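Local atomic coordinates of beta-glucuronidase (uncultured Clostridium sp., PDB entry 6U7J), a protein that hydrolyses beta-D-glucuronides as a gut bacterial family 2 glycoside hydrolase, and probably frees estrogens from their glucuronide conjugates. Residues S100-A105 and G119-F124; F304-D309 and N335-S340; H341-E346 and E362-G367; V410-T415 and K438-R443. All coordinates share one frame; numbering follows the deposited sequence.

Contact 1 belongs to the sugar-binding domain, whereas contacts 2, 3 and 4 belong to the TIM barrel domain, and the four follow one another along the chain without interleaving. Contact 3, whose centre lies about 4 Å from the centre of the whole folded chain, is the hub: its centre is about 11 Å from that of contact 1, 10 Å from contact 2 and 14 Å from contact 4, and it touches all three. Contacts 2 and 4, about 17 Å apart between centres, do not touch but reach the same barrel sheet, at strands 297-305, 336-338 and 409-416. Phe121 and Leu122 of contact 1 pack on contact 3, so the sugar-binding domain is seated directly against loops of the barrel.

Contact 1 (S100-A105 and G119-F124); sequences SVTHHA and GGFLPF
Thr102 OG1 donates to Gly120 O at 2.8 Å, in the carbonyl plane and on a lone pair, and so ties together two loops of the beta-rich sugar-binding domain of a family 2 glycoside hydrolase. The branched side chain does double duty: with OG1 beside the backbone N (chi1 -48°), the methyl CG2 is left to touch Phe121 CZ at 4.1 Å. Gly120 suits its place because a side chain would run into that methyl and the His103 ring; its CA-H points instead at Val101 O, 3.4 Å from CA. Next to it, Gly119 N makes a weak bond to His103 O. On the apolar flank Phe124 CZ reaches Ala105 CB at 3.7 Å, while Val101 CG2 meets the same ring at its edge.

Further out, a cis peptide precedes His103, whose ring carries Thr102 CG2 over one face and is tethered through NE2 to Asn180 OD1. His103 and His104 together face Gly144 in a classic beta bulge, and Phe124 stacks on His117. Waters finish the join: one links His103 ND1 to Gly120 N, and another donates to Gly120 O at 2.9 Å while bonded to Ser100 OG.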
loop_
_atom_site.group_PDB
_atom_site.type_symbol
_atom_site.label_atom_id
_atom_site.label_comp_id
_atom_site.label_asym_id
_atom_site.label_seq_id
_atom_site.Cartn_x
_atom_site.Cartn_y
_atom_site.Cartn_z
ATOM N N SER B 100 3.169 36.179 -3.782
ATOM C CA SER B 100 1.917 35.859 -4.445
ATOM C C SER B 100 0.834 35.669 -3.389
ATOM O O SER B 100 1.125 35.304 -2.248
ATOM C CB SER B 100 2.046 34.596 -5.309
ATOM O OG SER B 100 2.104 33.445 -4.497
ATOM N N VAL B 101 -0.407 35.946 -3.769
ATOM C CA VAL B 101 -1.603 35.663 -2.983
ATOM C C VAL B 101 -2.598 35.052 -3.952
ATOM O O VAL B 101 -2.899 35.654 -4.986
ATOM C CB VAL B 101 -2.193 36.928 -2.326
ATOM C CG1 VAL B 101 -3.551 36.631 -1.709
ATOM C CG2 VAL B 101 -1.242 37.493 -1.289
ATOM N N THR B 102 -3.101 33.863 -3.633
ATOM C CA THR B 102 -3.863 33.045 -4.572
ATOM C C THR B 102 -5.321 32.992 -4.143
ATOM O O THR B 102 -5.635 32.406 -3.101
ATOM C CB THR B 102 -3.274 31.636 -4.609
ATOM O OG1 THR B 102 -1.852 31.726 -4.763
ATOM C CG2 THR B 102 -3.883 30.815 -5.726
ATOM N N HIS B 103 -6.228 33.547 -4.952
ATOM C CA HIS B 103 -5.961 34.148 -6.257
ATOM C C HIS B 103 -6.001 35.671 -6.224
ATOM O O HIS B 103 -5.300 36.335 -6.989
ATOM C CB HIS B 103 -7.001 33.679 -7.272
ATOM C CG HIS B 103 -6.907 32.224 -7.617
ATOM N ND1 HIS B 103 -5.998 31.737 -8.533
ATOM C CD2 HIS B 103 -7.623 31.158 -7.190
ATOM C CE1 HIS B 103 -6.159 30.433 -8.659
ATOM N NE2 HIS B 103 -7.138 30.055 -7.853
ATOM N N HIS B 104 -6.843 36.208 -5.341
ATOM C CA HIS B 104 -7.163 37.629 -5.276
ATOM C C HIS B 104 -6.844 38.174 -3.892
ATOM O O HIS B 104 -7.088 37.502 -2.886
ATOM C CB HIS B 104 -8.648 37.864 -5.588
ATOM C CG HIS B 104 -9.120 37.154 -6.816
ATOM N ND1 HIS B 104 -8.593 37.399 -8.066
ATOM C CD2 HIS B 104 -10.061 36.194 -6.986
ATOM C CE1 HIS B 104 -9.194 36.626 -8.952
ATOM N NE2 HIS B 104 -10.086 35.883 -8.323
ATOM N N ALA B 105 -6.317 39.401 -3.838
ATOM C CA ALA B 105 -5.888 39.987 -2.576
ATOM C C ALA B 105 -6.455 41.389 -2.390
ATOM O O ALA B 105 -6.533 42.180 -3.335
ATOM C CB ALA B 105 -4.361 40.052 -2.487
ATOM N N GLY B 119 -4.841 37.701 -9.495
ATOM C CA GLY B 119 -3.854 36.820 -10.093
ATOM C C GLY B 119 -3.063 36.148 -8.991
ATOM O O GLY B 119 -2.467 36.802 -8.131
ATOM N N GLY B 120 -3.050 34.805 -9.028
ATOM C CA GLY B 120 -2.549 34.025 -7.919
ATOM C C GLY B 120 -1.097 33.598 -7.947
ATOM O O GLY B 120 -0.658 32.913 -7.015
ATOM N N PHE B 121 -0.319 33.967 -8.970
ATOM C CA PHE B 121 1.002 33.359 -9.098
ATOM C C PHE B 121 2.106 34.349 -9.468
ATOM O O PHE B 121 3.166 33.919 -9.941
ATOM C CB PHE B 121 0.940 32.226 -10.121
ATOM C CG PHE B 121 -0.067 31.184 -9.762
ATOM C CD1 PHE B 121 0.239 30.209 -8.835
ATOM C CD2 PHE B 121 -1.342 31.232 -10.283
ATOM C CE1 PHE B 121 -0.695 29.265 -8.460
ATOM C CE2 PHE B 121 -2.290 30.288 -9.914
ATOM C CZ PHE B 121 -1.965 29.305 -8.999
ATOM N N LEU B 122 1.908 35.645 -9.245
ATOM C CA LEU B 122 2.908 36.656 -9.583
ATOM C C LEU B 122 2.935 37.724 -8.498
ATOM O O LEU B 122 1.895 38.047 -7.920
ATOM C CB LEU B 122 2.619 37.301 -10.951
ATOM C CG LEU B 122 2.986 36.437 -12.158
ATOM C CD1 LEU B 122 2.322 36.972 -13.422
ATOM C CD2 LEU B 122 4.492 36.382 -12.322
ATOM N N PRO B 123 4.105 38.275 -8.194
ATOM C CA PRO B 123 4.230 39.154 -7.028
ATOM C C PRO B 123 3.582 40.514 -7.239
ATOM O O PRO B 123 3.285 40.937 -8.357
ATOM C CB PRO B 123 5.743 39.305 -6.867
ATOM C CG PRO B 123 6.268 39.184 -8.265
ATOM C CD PRO B 123 5.381 38.139 -8.920
ATOM N N PHE B 124 3.375 41.206 -6.123
ATOM C CA PHE B 124 2.943 42.596 -6.140
ATOM C C PHE B 124 3.474 43.273 -4.886
ATOM O O PHE B 124 3.920 42.612 -3.942
ATOM C CB PHE B 124 1.417 42.724 -6.250
ATOM C CG PHE B 124 0.653 42.035 -5.139
ATOM C CD1 PHE B 124 0.421 40.660 -5.179
ATOM C CD2 PHE B 124 0.140 42.765 -4.078
ATOM C CE1 PHE B 124 -0.298 40.025 -4.169
ATOM C CE2 PHE B 124 -0.585 42.139 -3.055
ATOM C CZ PHE B 124 -0.801 40.765 -3.100
HETATM O O HOH W 1 1.306 31.133 -5.780
HETATM O O HOH W 2 -0.469 36.862 -6.517
HETATM O O HOH W 3 -5.058 33.497 -10.367
#

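Contact 2 (F304-D309 and N335-S340); sequences FGKHED and NSFRTS
The Phe337 ring is met by the aliphatic part of Lys306, whose CD comes obliquely to within 3.9 Å of Phe337 CG. The lysine chain turns about its CG-CD bond (chi3 94°), leaving CD against the ring while NZ goes on to a salt bridge with Asp325, so its methylenes serve as apolar packing and its charge is answered elsewhere. The Arg338 guanidinium has Ser340 CB over the centre of one face, 4.2 Å above the plane, and its two terminal nitrogens reach Glu362 and Glu506. A flat, multiply donating group suits a buried position with two carboxylates to bridge.

Strand 297-305, helix 319-332 and strand 336-338 form a beta-alpha-beta unit of the TIM barrel, and the two strands here run parallel. Arg338 N gives its hydrogen to Phe304 O at 3.1 Å, and Arg338 O takes one from Lys306 N at 3.3 Å, the donor lying nearly along the C=O axis. Arg338 therefore grips the residues on both sides of Gly305, whose bare CA brings a further CH to Arg338 O at 3.6 Å. Phe304 and Phe337 point to the other face from Arg338, where both rest on Leu329 of helix 319-332, as befits large apolar rings between barrel and helix. At the start of the strand, Ser336 OG donates to Asn335 OD1 at 2.9 Å.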
loop_
_atom_site.group_PDB
_atom_site.type_symbol
_atom_site.label_atom_id
_atom_site.label_comp_id
_atom_site.label_asym_id
_atom_site.label_seq_id
_atom_site.Cartn_x
_atom_site.Cartn_y
_atom_site.Cartn_z
ATOM N N PHE B 304 10.190 17.220 -17.350
ATOM C CA PHE B 304 8.814 17.113 -16.888
ATOM C C PHE B 304 8.173 18.484 -16.841
ATOM O O PHE B 304 8.831 19.484 -16.547
ATOM C CB PHE B 304 8.693 16.555 -15.455
ATOM C CG PHE B 304 9.483 15.317 -15.198
ATOM C CD1 PHE B 304 10.812 15.397 -14.810
ATOM C CD2 PHE B 304 8.882 14.075 -15.306
ATOM C CE1 PHE B 304 11.540 14.256 -14.559
ATOM C CE2 PHE B 304 9.604 12.913 -15.063
ATOM C CZ PHE B 304 10.942 13.002 -14.688
ATOM N N GLY B 305 6.861 18.517 -17.031
ATOM C CA GLY B 305 6.093 19.580 -16.404
ATOM C C GLY B 305 5.943 19.243 -14.925
ATOM O O GLY B 305 5.819 18.078 -14.547
ATOM N N LYS B 306 6.010 20.271 -14.076
ATOM C CA LYS B 306 5.905 20.029 -12.643
ATOM C C LYS B 306 4.598 20.618 -12.092
ATOM O O LYS B 306 3.622 20.821 -12.828
ATOM C CB LYS B 306 7.157 20.583 -11.939
ATOM C CG LYS B 306 8.464 19.815 -12.246
ATOM C CD LYS B 306 9.711 20.487 -11.610
ATOM C CE LYS B 306 10.062 19.886 -10.238
ATOM N NZ LYS B 306 8.927 19.965 -9.235
ATOM N N HIS B 307 4.570 20.858 -10.792
ATOM C CA HIS B 307 3.506 21.605 -10.138
ATOM C C HIS B 307 4.107 22.123 -8.852
ATOM O O HIS B 307 5.101 21.582 -8.361
ATOM C CB HIS B 307 2.270 20.744 -9.834
ATOM C CG HIS B 307 1.154 20.888 -10.825
ATOM N ND1 HIS B 307 0.522 22.092 -11.078
ATOM C CD2 HIS B 307 0.539 19.967 -11.608
ATOM C CE1 HIS B 307 -0.413 21.908 -11.994
ATOM N NE2 HIS B 307 -0.421 20.630 -12.335
ATOM N N GLU B 308 3.518 23.185 -8.317
ATOM C CA GLU B 308 3.848 23.599 -6.961
ATOM C C GLU B 308 2.821 22.916 -6.068
ATOM O O GLU B 308 1.654 23.324 -5.996
ATOM C CB GLU B 308 3.880 25.120 -6.837
ATOM C CG GLU B 308 5.145 25.702 -7.508
ATOM C CD GLU B 308 5.325 27.200 -7.266
ATOM O OE1 GLU B 308 4.314 27.948 -7.328
ATOM O OE2 GLU B 308 6.485 27.621 -7.007
ATOM N N ASP B 309 3.258 21.841 -5.418
ATOM C CA ASP B 309 2.379 20.918 -4.712
ATOM C C ASP B 309 3.220 20.006 -3.833
ATOM O O ASP B 309 4.222 19.454 -4.309
ATOM C CB ASP B 309 1.549 20.080 -5.698
ATOM C CG ASP B 309 0.769 18.972 -5.012
ATOM O OD1 ASP B 309 1.367 17.938 -4.654
ATOM O OD2 ASP B 309 -0.450 19.130 -4.824
ATOM N N ASN B 335 17.111 17.560 -17.916
ATOM C CA ASN B 335 17.819 18.815 -18.124
ATOM C C ASN B 335 16.900 20.029 -18.153
ATOM O O ASN B 335 17.388 21.148 -18.364
ATOM C CB ASN B 335 18.653 18.769 -19.430
ATOM C CG ASN B 335 17.804 18.575 -20.675
ATOM O OD1 ASN B 335 16.588 18.744 -20.654
ATOM N ND2 ASN B 335 18.454 18.207 -21.777
ATOM N N SER B 336 15.595 19.846 -17.954
ATOM C CA SER B 336 14.635 20.920 -18.169
ATOM C C SER B 336 13.335 20.610 -17.427
ATOM O O SER B 336 13.045 19.456 -17.105
ATOM C CB SER B 336 14.374 21.109 -19.671
ATOM O OG SER B 336 13.973 19.876 -20.289
ATOM N N PHE B 337 12.552 21.654 -17.164
ATOM C CA PHE B 337 11.154 21.485 -16.789
ATOM C C PHE B 337 10.338 22.630 -17.368
ATOM O O PHE B 337 10.878 23.655 -17.809
ATOM C CB PHE B 337 10.946 21.380 -15.259
ATOM C CG PHE B 337 11.467 22.552 -14.462
ATOM C CD1 PHE B 337 12.771 22.570 -14.001
ATOM C CD2 PHE B 337 10.630 23.611 -14.122
ATOM C CE1 PHE B 337 13.245 23.642 -13.246
ATOM C CE2 PHE B 337 11.092 24.674 -13.359
ATOM C CZ PHE B 337 12.403 24.691 -12.922
ATOM N N ARG B 338 9.021 22.428 -17.372
ATOM C CA ARG B 338 8.048 23.459 -17.732
ATOM C C ARG B 338 7.269 23.854 -16.479
ATOM O O ARG B 338 6.856 22.981 -15.704
ATOM C CB ARG B 338 7.091 22.963 -18.822
ATOM C CG ARG B 338 5.919 23.917 -19.062
ATOM C CD ARG B 338 5.081 23.525 -20.275
ATOM N NE ARG B 338 4.539 22.176 -20.159
ATOM C CZ ARG B 338 3.242 21.887 -20.084
ATOM N NH1 ARG B 338 2.339 22.862 -20.096
ATOM N NH2 ARG B 338 2.842 20.617 -19.982
ATOM N N THR B 339 7.088 25.161 -16.259
ATOM C CA THR B 339 6.376 25.625 -15.068
ATOM C C THR B 339 4.867 25.434 -15.289
ATOM O O THR B 339 4.088 26.381 -15.368
ATOM C CB THR B 339 6.709 27.071 -14.727
ATOM O OG1 THR B 339 5.998 27.958 -15.587
ATOM C CG2 THR B 339 8.203 27.325 -14.853
ATOM N N SER B 340 4.447 24.151 -15.359
ATOM C CA SER B 340 3.145 23.766 -15.837
ATOM C C SER B 340 2.037 24.470 -15.067
ATOM O O SER B 340 1.837 24.261 -13.870
ATOM C CB SER B 340 2.938 22.232 -15.841
ATOM O OG SER B 340 3.581 21.617 -14.740
#

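Contact 3 (H341-E346 and E362-G367); sequences HYPYAE and EVPAVG
Glu362 OE2 is gripped twice by His341: the ring nitrogen ND1 donates to it at 2.9 Å with a fairly straight N-H (160°), and the backbone N approaches at 2.7 Å in a weak, bent bond. The extended glutamate, with CG anti to the backbone N (chi1 -169°), runs alongside the histidine. Carboxylate and imidazole planes are only 5° apart, and OE2 sits at the ring edge. The other oxygen, OE1, is held by Ser413 OG as well as by Arg338.

Val366 covers the imidazole from a different direction, its CG2 lying 4.1 Å above one ring face and toward the rim. A compact branched residue suits this spot, since CG1 also reaches His341 CB. The rest of the contact is made largely by prolines. Pro343 CD and Pro364 CD meet at 3.9 Å with the two side chains crossing at about a right angle, and Pro364 CG also touches Tyr342 CB. Glu362 O faces Pro343 N, which has no hydrogen to offer, while Pro364 CA brings its hydrogen to His341 O at 3.0 Å.

The two segments are loops following strands 336-338 and 358-362 of the TIM barrel, at the strand ends where such enzymes hold their active sites. Tyr342 stacks on Phe121 of the sugar-binding domain and sends OH to His307. The bond from ND1, with Val366 against one face, should restrain the rotation of the imidazole, with ND1 as the donor and NE2 turned away from the glutamate.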
loop_
_atom_site.group_PDB
_atom_site.type_symbol
_atom_site.label_atom_id
_atom_site.label_comp_id
_atom_site.label_asym_id
_atom_site.label_seq_id
_atom_site.Cartn_x
_atom_site.Cartn_y
_atom_site.Cartn_z
ATOM N N HIS B 341 1.434 25.408 -15.790
ATOM C CA HIS B 341 0.126 26.022 -15.732
ATOM C C HIS B 341 0.121 27.268 -14.883
ATOM O O HIS B 341 -0.927 27.830 -14.661
ATOM C CB HIS B 341 -0.986 25.053 -15.377
ATOM C CG HIS B 341 -0.852 23.722 -16.078
ATOM N ND1 HIS B 341 -0.248 23.605 -17.318
ATOM C CD2 HIS B 341 -1.269 22.471 -15.741
ATOM C CE1 HIS B 341 -0.253 22.339 -17.685
ATOM N NE2 HIS B 341 -0.880 21.635 -16.758
ATOM N N TYR B 342 1.288 27.760 -14.463
ATOM C CA TYR B 342 1.433 29.036 -13.762
ATOM C C TYR B 342 2.907 29.290 -13.474
ATOM O O TYR B 342 3.704 28.347 -13.424
ATOM C CB TYR B 342 0.636 29.015 -12.438
ATOM C CG TYR B 342 0.755 27.704 -11.709
ATOM C CD1 TYR B 342 -0.239 26.726 -11.802
ATOM C CD2 TYR B 342 1.862 27.422 -10.934
ATOM C CE1 TYR B 342 -0.114 25.494 -11.149
ATOM C CE2 TYR B 342 1.997 26.197 -10.282
ATOM C CZ TYR B 342 1.006 25.236 -10.393
ATOM O OH TYR B 342 1.155 24.038 -9.737
ATOM N N PRO B 343 3.281 30.547 -13.275
ATOM C CA PRO B 343 4.657 30.841 -12.848
ATOM C C PRO B 343 4.959 30.262 -11.469
ATOM O O PRO B 343 4.098 30.225 -10.590
ATOM C CB PRO B 343 4.703 32.383 -12.823
ATOM C CG PRO B 343 3.605 32.809 -13.750
ATOM C CD PRO B 343 2.531 31.760 -13.656
ATOM N N TYR B 344 6.195 29.822 -11.284
ATOM C CA TYR B 344 6.642 29.308 -10.005
ATOM C C TYR B 344 7.290 30.432 -9.195
ATOM O O TYR B 344 7.500 31.546 -9.686
ATOM C CB TYR B 344 7.626 28.144 -10.199
ATOM C CG TYR B 344 7.024 26.879 -10.815
ATOM C CD1 TYR B 344 5.651 26.779 -11.062
ATOM C CD2 TYR B 344 7.835 25.785 -11.148
ATOM C CE1 TYR B 344 5.095 25.630 -11.618
ATOM C CE2 TYR B 344 7.294 24.626 -11.718
ATOM C CZ TYR B 344 5.925 24.554 -11.947
ATOM O OH TYR B 344 5.374 23.418 -12.513
ATOM N N ALA B 345 7.591 30.127 -7.931
ATOM C CA ALA B 345 8.293 31.062 -7.074
ATOM C C ALA B 345 9.630 31.441 -7.702
ATOM O O ALA B 345 10.264 30.646 -8.391
ATOM C CB ALA B 345 8.505 30.452 -5.688
ATOM N N GLU B 346 10.051 32.683 -7.469
ATOM C CA GLU B 346 11.323 33.137 -8.020
ATOM C C GLU B 346 12.490 32.331 -7.483
ATOM O O GLU B 346 13.495 32.167 -8.185
ATOM C CB GLU B 346 11.526 34.623 -7.728
ATOM C CG GLU B 346 10.357 35.447 -8.167
ATOM C CD GLU B 346 10.613 36.919 -8.076
ATOM O OE1 GLU B 346 11.511 37.407 -8.818
ATOM O OE2 GLU B 346 9.915 37.576 -7.258
ATOM N N GLU B 362 5.596 29.497 -18.089
ATOM C CA GLU B 362 4.214 29.425 -18.559
ATOM C C GLU B 362 3.272 30.281 -17.711
ATOM O O GLU B 362 3.385 30.302 -16.481
ATOM C CB GLU B 362 3.726 27.967 -18.565
ATOM C CG GLU B 362 2.391 27.741 -19.277
ATOM C CD GLU B 362 2.041 26.256 -19.418
ATOM O OE1 GLU B 362 2.434 25.644 -20.446
ATOM O OE2 GLU B 362 1.386 25.700 -18.493
ATOM N N VAL B 363 2.328 30.965 -18.368
ATOM C CA VAL B 363 1.310 31.762 -17.668
ATOM C C VAL B 363 0.078 30.906 -17.378
ATOM O O VAL B 363 -0.153 29.903 -18.063
ATOM C CB VAL B 363 0.922 33.024 -18.468
ATOM C CG1 VAL B 363 2.091 34.013 -18.512
ATOM C CG2 VAL B 363 0.413 32.673 -19.864
ATOM N N PRO B 364 -0.759 31.264 -16.397
ATOM C CA PRO B 364 -1.867 30.371 -16.030
ATOM C C PRO B 364 -3.078 30.468 -16.947
ATOM O O PRO B 364 -4.221 30.453 -16.478
ATOM C CB PRO B 364 -2.221 30.808 -14.602
ATOM C CG PRO B 364 -1.290 31.990 -14.268
ATOM C CD PRO B 364 -0.741 32.481 -15.569
ATOM N N ALA B 365 -2.843 30.546 -18.253
ATOM C CA ALA B 365 -3.914 30.494 -19.249
ATOM C C ALA B 365 -4.309 29.037 -19.522
ATOM O O ALA B 365 -4.132 28.487 -20.610
ATOM C CB ALA B 365 -3.471 31.206 -20.519
ATOM N N VAL B 366 -4.841 28.415 -18.480
ATOM C CA VAL B 366 -5.203 27.007 -18.470
ATOM C C VAL B 366 -6.674 26.922 -18.109
ATOM O O VAL B 366 -7.192 27.752 -17.351
ATOM C CB VAL B 366 -4.331 26.206 -17.472
ATOM C CG1 VAL B 366 -4.575 26.682 -16.044
ATOM C CG2 VAL B 366 -4.564 24.691 -17.611
ATOM N N GLY B 367 -7.360 25.930 -18.671
ATOM C CA GLY B 367 -8.776 25.794 -18.411
ATOM C C GLY B 367 -9.692 26.416 -19.438
ATOM O O GLY B 367 -10.908 26.438 -19.218
#

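Contact 4 (V410-T415 and K438-R443); sequences VMWSIT and KLDSER
Trp412 and Asp440 join strand 409-416 to the end of helix 424-439, within a beta-alpha-beta unit of the TIM barrel that goes on to strand 445-449. The one hydrogen bond between the segments runs from Trp412 NE1 to Asp440 OD2 at 2.8 Å, with an N-H...O angle of 152°. The acceptor lies close to the indole plane, whereas the carboxylate is turned steeply against it, by 72°, and receives the bond on its anti side. Tryptophan suits the place: it packs a broad ring on Leu399 and Ile436 of helices 386-403 and 424-439 yet still has an N-H for the aspartate.

Charge pairing reinforces this. Arg443 NH1 forms a salt bridge to Asp440 OD2 at 2.9 Å; NH1 approaches from above the carboxylate plane, while OD2 itself lies in the plane of the guanidinium. The rest of that group is spoken for by backbone carbonyls, NE by Val409 O and NH2 by Lys404 O and His406 O, which should hold it in place.

Van der Waals contact comes from the extended aliphatic part of Arg443, which packs on the indole. Arg443 CD lies 3.7 Å from Trp412 NE1, and Arg443 CG passes Val410 O at 4.0 Å.

An Asx turn steadies the aspartate, the first residue to leave the helix: Asp440 OD1 accepts from Glu442 N at 2.9 Å.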
loop_
_atom_site.group_PDB
_atom_site.type_symbol
_atom_site.label_atom_id
_atom_site.label_comp_id
_atom_site.label_asym_id
_atom_site.label_seq_id
_atom_site.Cartn_x
_atom_site.Cartn_y
_atom_site.Cartn_z
ATOM N N VAL B 410 14.175 29.809 -21.545
ATOM C CA VAL B 410 14.480 29.838 -22.969
ATOM C C VAL B 410 13.239 29.918 -23.831
ATOM O O VAL B 410 13.363 30.027 -25.065
ATOM C CB VAL B 410 15.354 28.644 -23.393
ATOM C CG1 VAL B 410 16.592 28.570 -22.492
ATOM C CG2 VAL B 410 14.543 27.333 -23.378
ATOM N N MET B 411 12.049 29.914 -23.239
ATOM C CA MET B 411 10.845 29.928 -24.052
ATOM C C MET B 411 9.657 30.294 -23.171
ATOM O O MET B 411 9.638 29.966 -21.983
ATOM C CB MET B 411 10.632 28.562 -24.731
ATOM C CG MET B 411 9.448 28.507 -25.700
ATOM S SD MET B 411 9.580 27.192 -26.948
ATOM C CE MET B 411 9.721 25.742 -25.909
ATOM N N TRP B 412 8.683 31.002 -23.760
ATOM C CA TRP B 412 7.441 31.348 -23.079
ATOM C C TRP B 412 6.343 30.442 -23.601
ATOM O O TRP B 412 6.168 30.323 -24.816
ATOM C CB TRP B 412 7.016 32.807 -23.309
ATOM C CG TRP B 412 8.047 33.857 -22.995
ATOM C CD1 TRP B 412 8.696 34.636 -23.888
ATOM C CD2 TRP B 412 8.516 34.257 -21.697
ATOM N NE1 TRP B 412 9.566 35.479 -23.243
ATOM C CE2 TRP B 412 9.477 35.269 -21.896
ATOM C CE3 TRP B 412 8.231 33.844 -20.388
ATOM C CZ2 TRP B 412 10.158 35.880 -20.843
ATOM C CZ3 TRP B 412 8.908 34.447 -19.340
ATOM C CH2 TRP B 412 9.859 35.458 -19.573
ATOM N N SER B 413 5.596 29.821 -22.696
ATOM C CA SER B 413 4.371 29.139 -23.071
ATOM C C SER B 413 3.207 30.005 -22.628
ATOM O O SER B 413 3.122 30.372 -21.454
ATOM C CB SER B 413 4.272 27.746 -22.446
ATOM O OG SER B 413 2.951 27.265 -22.569
ATOM N N ILE B 414 2.310 30.323 -23.561
ATOM C CA ILE B 414 1.283 31.328 -23.314
ATOM C C ILE B 414 -0.053 30.720 -22.945
ATOM O O ILE B 414 -0.979 31.473 -22.592
ATOM C CB ILE B 414 1.103 32.250 -24.538
ATOM C CG1 ILE B 414 0.632 31.429 -25.730
ATOM C CG2 ILE B 414 2.414 32.977 -24.843
ATOM C CD1 ILE B 414 0.033 32.262 -26.841
ATOM N N THR B 415 -0.190 29.394 -23.027
ATOM C CA THR B 415 -1.444 28.712 -22.763
ATOM C C THR B 415 -1.194 27.210 -22.697
ATOM O O THR B 415 -0.278 26.678 -23.340
ATOM C CB THR B 415 -2.498 29.035 -23.837
ATOM O OG1 THR B 415 -3.764 28.500 -23.454
ATOM C CG2 THR B 415 -2.106 28.460 -25.189
ATOM N N LYS B 438 6.247 41.462 -28.833
ATOM C CA LYS B 438 6.697 42.849 -28.717
ATOM C C LYS B 438 7.425 43.091 -27.398
ATOM O O LYS B 438 8.320 43.937 -27.334
ATOM C CB LYS B 438 5.529 43.833 -28.886
ATOM C CG LYS B 438 6.008 45.288 -28.920
ATOM C CD LYS B 438 5.365 46.137 -30.026
ATOM C CE LYS B 438 3.863 46.272 -29.826
ATOM N NZ LYS B 438 3.488 47.601 -29.234
ATOM N N LEU B 439 7.079 42.349 -26.345
ATOM C CA LEU B 439 7.779 42.487 -25.070
ATOM C C LEU B 439 9.171 41.877 -25.127
ATOM O O LEU B 439 10.110 42.393 -24.508
ATOM C CB LEU B 439 6.981 41.809 -23.958
ATOM C CG LEU B 439 5.704 42.460 -23.456
ATOM C CD1 LEU B 439 4.981 41.469 -22.562
ATOM C CD2 LEU B 439 6.027 43.738 -22.699
ATOM N N ASP B 440 9.315 40.748 -25.816
ATOM C CA ASP B 440 10.550 39.973 -25.773
ATOM C C ASP B 440 10.831 39.464 -27.177
ATOM O O ASP B 440 10.141 38.566 -27.662
ATOM C CB ASP B 440 10.438 38.812 -24.779
ATOM C CG ASP B 440 11.763 38.082 -24.571
ATOM O OD1 ASP B 440 12.784 38.531 -25.125
ATOM O OD2 ASP B 440 11.785 37.059 -23.843
ATOM N N SER B 441 11.831 40.038 -27.828
ATOM C CA SER B 441 12.282 39.576 -29.130
ATOM C C SER B 441 13.309 38.458 -29.025
ATOM O O SER B 441 13.742 37.936 -30.053
ATOM C CB SER B 441 12.879 40.747 -29.918
ATOM O OG SER B 441 13.776 41.497 -29.112
ATOM N N GLU B 442 13.689 38.072 -27.812
ATOM C CA GLU B 442 14.833 37.207 -27.575
ATOM C C GLU B 442 14.461 35.774 -27.251
ATOM O O GLU B 442 15.354 34.988 -26.920
ATOM C CB GLU B 442 15.674 37.758 -26.419
ATOM C CG GLU B 442 15.984 39.233 -26.528
ATOM C CD GLU B 442 16.987 39.507 -27.610
ATOM O OE1 GLU B 442 18.197 39.304 -27.361
ATOM O OE2 GLU B 442 16.562 39.902 -28.716
ATOM N N ARG B 443 13.181 35.411 -27.291
ATOM C CA ARG B 443 12.818 34.066 -26.852
ATOM C C ARG B 443 11.682 33.495 -27.689
ATOM O O ARG B 443 10.715 34.203 -27.998
ATOM C CB ARG B 443 12.413 34.044 -25.369
ATOM C CG ARG B 443 13.563 34.011 -24.374
ATOM C CD ARG B 443 12.998 34.081 -22.938
ATOM N NE ARG B 443 14.016 34.261 -21.901
ATOM C CZ ARG B 443 14.358 35.439 -21.387
ATOM N NH1 ARG B 443 13.778 36.546 -21.819
ATOM N NH2 ARG B 443 15.285 35.517 -20.447
#